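Local coordinates for 3-oxoacyl-[acyl-carrier-protein] synthase, mitochondrial (Arabidopsis thaliana, PDB 2IX4), which catalyses the chain-elongating condensation of mitochondrial fatty acid synthesis, adding two carbons from malonyl-ACP to a growing acyl chain, at residues Tyr260-Ala263 against Lys264-Ala268; Ala296-Ala299 against Met300-Leu304. All coordinates share one frame; numbering follows the deposited sequence.

Both contacts are helical turns of one ketosynthase chain, about 17 Å apart at their nearest atoms, but they sit at different depths. Contact 1 is a surface contact: it takes in the short helix 260-265 and the turn that ends it, between strands 251-259 and 272-281, and its chemistry is largely of charge, ring and water. Contact 2 is partly buried in the middle of helix 294-307, where alanines and Met300 face strands and a helix, and Arg302 reaches the second subunit of the dimer. Helical bonds from a backbone N to the carbonyl four residues earlier run through contact 2 and begin contact 1, which ends in a C-terminal cap; contact 2 adds a threonine hydroxyl bond.

Contact 1: residues Tyr260-Ala263 against Lys264-Ala268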
loop_
_atom_site.group_PDB
_atom_site.type_symbol
_atom_site.label_atom_id
_atom_site.label_comp_id
_atom_site.label_asym_id
_atom_site.label_seq_id
_atom_site.Cartn_x
_atom_site.Cartn_y
_atom_site.Cartn_z
ATOM N N TYR A 260 19.202 8.785 -15.008
ATOM C CA TYR A 260 20.326 8.399 -15.864
ATOM C C TYR A 260 21.518 9.365 -15.815
ATOM O O TYR A 260 22.667 8.932 -15.664
ATOM C CB TYR A 260 19.817 8.186 -17.299
ATOM C CG TYR A 260 20.829 7.671 -18.307
ATOM C CD1 TYR A 260 21.805 6.737 -17.948
ATOM C CD2 TYR A 260 20.782 8.096 -19.634
ATOM C CE1 TYR A 260 22.722 6.264 -18.878
ATOM C CE2 TYR A 260 21.694 7.628 -20.574
ATOM C CZ TYR A 260 22.659 6.714 -20.188
ATOM O OH TYR A 260 23.561 6.247 -21.114
ATOM N N GLU A 261 21.248 10.662 -15.927
ATOM C CA GLU A 261 22.317 11.670 -15.875
ATOM C C GLU A 261 23.003 11.711 -14.511
ATOM O O GLU A 261 24.223 11.881 -14.430
ATOM C CB GLU A 261 21.794 13.062 -16.255
ATOM C CG GLU A 261 21.291 13.179 -17.694
ATOM C CD GLU A 261 22.365 12.891 -18.732
ATOM O OE1 GLU A 261 23.545 13.252 -18.507
ATOM O OE2 GLU A 261 22.024 12.308 -19.781
ATOM N N HIS A 262 22.210 11.551 -13.451
ATOM C CA HIS A 262 22.715 11.465 -12.081
ATOM C C HIS A 262 23.686 10.289 -11.928
ATOM O O HIS A 262 24.765 10.436 -11.347
ATOM C CB HIS A 262 21.542 11.334 -11.097
ATOM C CG HIS A 262 21.944 11.394 -9.654
ATOM N ND1 HIS A 262 22.333 10.280 -8.940
ATOM C CD2 HIS A 262 22.006 12.435 -8.789
ATOM C CE1 HIS A 262 22.625 10.633 -7.700
ATOM N NE2 HIS A 262 22.433 11.935 -7.582
ATOM N N ALA A 263 23.297 9.133 -12.469
ATOM C CA ALA A 263 24.127 7.922 -12.438
ATOM C C ALA A 263 25.438 8.083 -13.209
ATOM O O ALA A 263 26.499 7.670 -12.732
ATOM C CB ALA A 263 23.339 6.723 -12.970
ATOM N N LYS A 264 25.360 8.683 -14.397
ATOM C CA LYS A 264 26.538 8.878 -15.248
ATOM C C LYS A 264 27.541 9.849 -14.635
ATOM O O LYS A 264 28.752 9.640 -14.735
ATOM C CB LYS A 264 26.136 9.352 -16.646
ATOM C CG LYS A 264 25.575 8.256 -17.549
ATOM C CD LYS A 264 25.468 8.717 -18.997
ATOM C CE LYS A 264 24.341 9.724 -19.192
ATOM N NZ LYS A 264 24.318 10.269 -20.578
ATOM N N ARG A 265 27.026 10.902 -14.001
ATOM C CA ARG A 265 27.852 11.921 -13.345
ATOM C C ARG A 265 28.787 11.351 -12.280
ATOM O O ARG A 265 29.959 11.722 -12.219
ATOM C CB ARG A 265 26.964 13.000 -12.723
ATOM C CG ARG A 265 26.675 14.175 -13.636
ATOM C CD ARG A 265 27.566 15.363 -13.305
ATOM N NE ARG A 265 27.051 16.143 -12.178
ATOM C CZ ARG A 265 27.670 17.193 -11.639
ATOM N NH1 ARG A 265 28.838 17.608 -12.116
ATOM N NH2 ARG A 265 27.117 17.836 -10.617
ATOM N N ARG A 266 28.262 10.452 -11.450
ATOM C CA ARG A 266 29.031 9.873 -10.347
ATOM C C ARG A 266 29.790 8.599 -10.732
ATOM O O ARG A 266 30.456 7.990 -9.887
ATOM C CB ARG A 266 28.134 9.635 -9.127
ATOM C CG ARG A 266 27.047 8.592 -9.315
ATOM C CD ARG A 266 26.153 8.542 -8.090
ATOM N NE ARG A 266 25.311 7.350 -8.062
ATOM C CZ ARG A 266 25.645 6.205 -7.476
ATOM N NH1 ARG A 266 26.819 6.077 -6.865
ATOM N NH2 ARG A 266 24.802 5.182 -7.504
ATOM N N GLY A 267 29.686 8.205 -11.999
ATOM C CA GLY A 267 30.400 7.040 -12.522
ATOM C C GLY A 267 29.885 5.713 -11.994
ATOM O O GLY A 267 30.663 4.788 -11.762
ATOM N N ALA A 268 28.572 5.621 -11.805
ATOM C CA ALA A 268 27.954 4.405 -11.294
ATOM C C ALA A 268 27.792 3.383 -12.410
ATOM O O ALA A 268 27.541 3.744 -13.561
ATOM C CB ALA A 268 26.606 4.722 -10.665
HETATM O O HOH W 1 23.911 8.916 -22.893
#
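The chain of Lys264 lies across the ring of Tyr260, which stands one helical turn earlier. CB and CG pass the carbonyl oxygen of Tyr260, which also accepts the backbone bond from Lys264 N. CD runs on to the phenol end of the ring, Lys264 CD to Tyr260 CZ 3.6 Å. A bend at chi3 (-72°) lays CE over the ring centre, a CH-pi contact with CE 3.6 Å from the centroid of Tyr260 and only 13° off the normal. The extended last step carries NZ on to Glu261, where it makes a salt bridge to OE2 at 3.2 Å, meeting it from above the carboxylate plane. The same ammonium forms an off-centre cation-pi contact with the Tyr260 ring and gives a hydrogen bond to a water, NZ to water 2.7 Å, that also bonds Tyr260 OH. A long, flexible lysine suits this exposed place: its methylenes pack on the ring while its charge reaches carboxylate and water.

Beyond it the helix closes in a Schellman motif. Ala268 N bonds Ala263 O at 3.1 Å and Gly267 N bonds Lys264 O at 3.2 Å; Gly267, without a side chain, readily takes the positive phi of the turn. Arg266 CD approaches His262 CE1 obliquely at 4.1 Å, and one guanidinium face lies on Ala268 CB; Glu258 holds both polar ends, by a salt bridge to Arg266 and a hydrogen bond to His262. Small, buried Ala263 packs against Val4 and Thr6 of strand 3-12. Carboxylate, ring face and accepting water probably favour the ammonium form of Lys264.

Contact 2: residues Ala296-Ala299 against Met300-Leu304; sequences AVLA and MTRAL
Val297 O is gripped by two donors of Thr301, the backbone N at 2.9 Å and the hydroxyl OG1 at 2.8 Å. The amide comes nearly along the C=O axis, while the hydroxyl approaches from above the carbonyl plane, 44° out of it. Thr301 can do this because OG1 lies anti to its own carbonyl carbon (chi1 -59°), which turns it back along the helix; threonine thus ties up its hydroxyl on an exposed face. Leu298 and Arg302 run side by side on another face. The arginine, extended from CG to NE, sets a guanidinium face over Leu298 CB, and NH2 lies 3.9 Å from Leu298 CD2.

Helix 294-307 packs on strands 272-281, 411-418 and 422-429 in the thiolase-like ketosynthase fold. Arg302 marks the dimer side: NH1 bonds Met279 O of its own chain and Gln169 O of the second subunit, while Leu298 packs on Glu114 of that subunit. On the inner side small Ala299 and Ala303 meet Ser425. Met300, bent at chi3 (-83°), brings CE to 4.4 Å from Ala296 CB, and its flexible thioether chain touches Met413 and Asn415 of strand 411-418, the latter a potassium-site residue, and Ala334 and Val338 of helix 325-339.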
loop_
_atom_site.group_PDB
_atom_site.type_symbol
_atom_site.label_atom_id
_atom_site.label_comp_id
_atom_site.label_asym_id
_atom_site.label_seq_id
_atom_site.Cartn_x
_atom_site.Cartn_y
_atom_site.Cartn_z
ATOM N N ALA A 296 -3.961 -9.067 -18.201
ATOM C CA ALA A 296 -2.551 -9.363 -18.450
ATOM C C ALA A 296 -2.102 -8.839 -19.819
ATOM O O ALA A 296 -0.993 -8.325 -19.949
ATOM C CB ALA A 296 -2.296 -10.854 -18.329
ATOM N N VAL A 297 -2.971 -8.962 -20.826
ATOM C CA VAL A 297 -2.710 -8.410 -22.164
ATOM C C VAL A 297 -2.510 -6.890 -22.096
ATOM O O VAL A 297 -1.534 -6.358 -22.637
ATOM C CB VAL A 297 -3.845 -8.766 -23.177
ATOM C CG1 VAL A 297 -3.711 -7.963 -24.470
ATOM C CG2 VAL A 297 -3.855 -10.261 -23.483
ATOM N N LEU A 298 -3.428 -6.205 -21.413
ATOM C CA LEU A 298 -3.362 -4.752 -21.260
ATOM C C LEU A 298 -2.078 -4.301 -20.573
ATOM O O LEU A 298 -1.422 -3.373 -21.033
ATOM C CB LEU A 298 -4.585 -4.228 -20.502
ATOM C CG LEU A 298 -5.899 -4.131 -21.285
ATOM C CD1 LEU A 298 -7.046 -3.753 -20.357
ATOM C CD2 LEU A 298 -5.779 -3.123 -22.426
ATOM N N ALA A 299 -1.717 -4.977 -19.487
ATOM C CA ALA A 299 -0.523 -4.632 -18.717
ATOM C C ALA A 299 0.753 -4.760 -19.549
ATOM O O ALA A 299 1.624 -3.885 -19.502
ATOM C CB ALA A 299 -0.437 -5.492 -17.461
ATOM N N MET A 300 0.856 -5.854 -20.302
ATOM C CA MET A 300 2.004 -6.105 -21.178
ATOM C C MET A 300 2.052 -5.124 -22.353
ATOM O O MET A 300 3.114 -4.589 -22.685
ATOM C CB MET A 300 1.988 -7.552 -21.688
ATOM C CG MET A 300 2.331 -8.590 -20.625
ATOM S SD MET A 300 2.576 -10.245 -21.296
ATOM C CE MET A 300 0.888 -10.838 -21.413
ATOM N N THR A 301 0.896 -4.893 -22.971
ATOM C CA THR A 301 0.777 -3.956 -24.084
ATOM C C THR A 301 1.171 -2.533 -23.675
ATOM O O THR A 301 1.856 -1.828 -24.427
ATOM C CB THR A 301 -0.656 -3.969 -24.659
ATOM O OG1 THR A 301 -0.959 -5.292 -25.110
ATOM C CG2 THR A 301 -0.787 -3.010 -25.829
ATOM N N ARG A 302 0.746 -2.131 -22.479
ATOM C CA ARG A 302 1.019 -0.792 -21.960
ATOM C C ARG A 302 2.498 -0.564 -21.663
ATOM O O ARG A 302 3.025 0.512 -21.940
ATOM C CB ARG A 302 0.150 -0.500 -20.735
ATOM C CG ARG A 302 -1.272 -0.097 -21.120
ATOM C CD ARG A 302 -2.276 -0.346 -20.013
ATOM N NE ARG A 302 -3.641 -0.066 -20.469
ATOM C CZ ARG A 302 -4.732 -0.156 -19.712
ATOM N NH1 ARG A 302 -4.642 -0.522 -18.439
ATOM N NH2 ARG A 302 -5.922 0.121 -20.232
ATOM N N ALA A 303 3.161 -1.583 -21.117
ATOM C CA ALA A 303 4.602 -1.529 -20.869
ATOM C C ALA A 303 5.387 -1.420 -22.182
ATOM O O ALA A 303 6.340 -0.646 -22.276
ATOM C CB ALA A 303 5.051 -2.748 -20.069
ATOM N N LEU A 304 4.969 -2.190 -23.187
ATOM C CA LEU A 304 5.549 -2.133 -24.533
ATOM C C LEU A 304 5.400 -0.754 -25.167
ATOM O O LEU A 304 6.374 -0.179 -25.664
ATOM C CB LEU A 304 4.896 -3.177 -25.447
ATOM C CG LEU A 304 5.437 -4.608 -25.423
ATOM C CD1 LEU A 304 4.471 -5.557 -26.121
ATOM C CD2 LEU A 304 6.809 -4.665 -26.076
#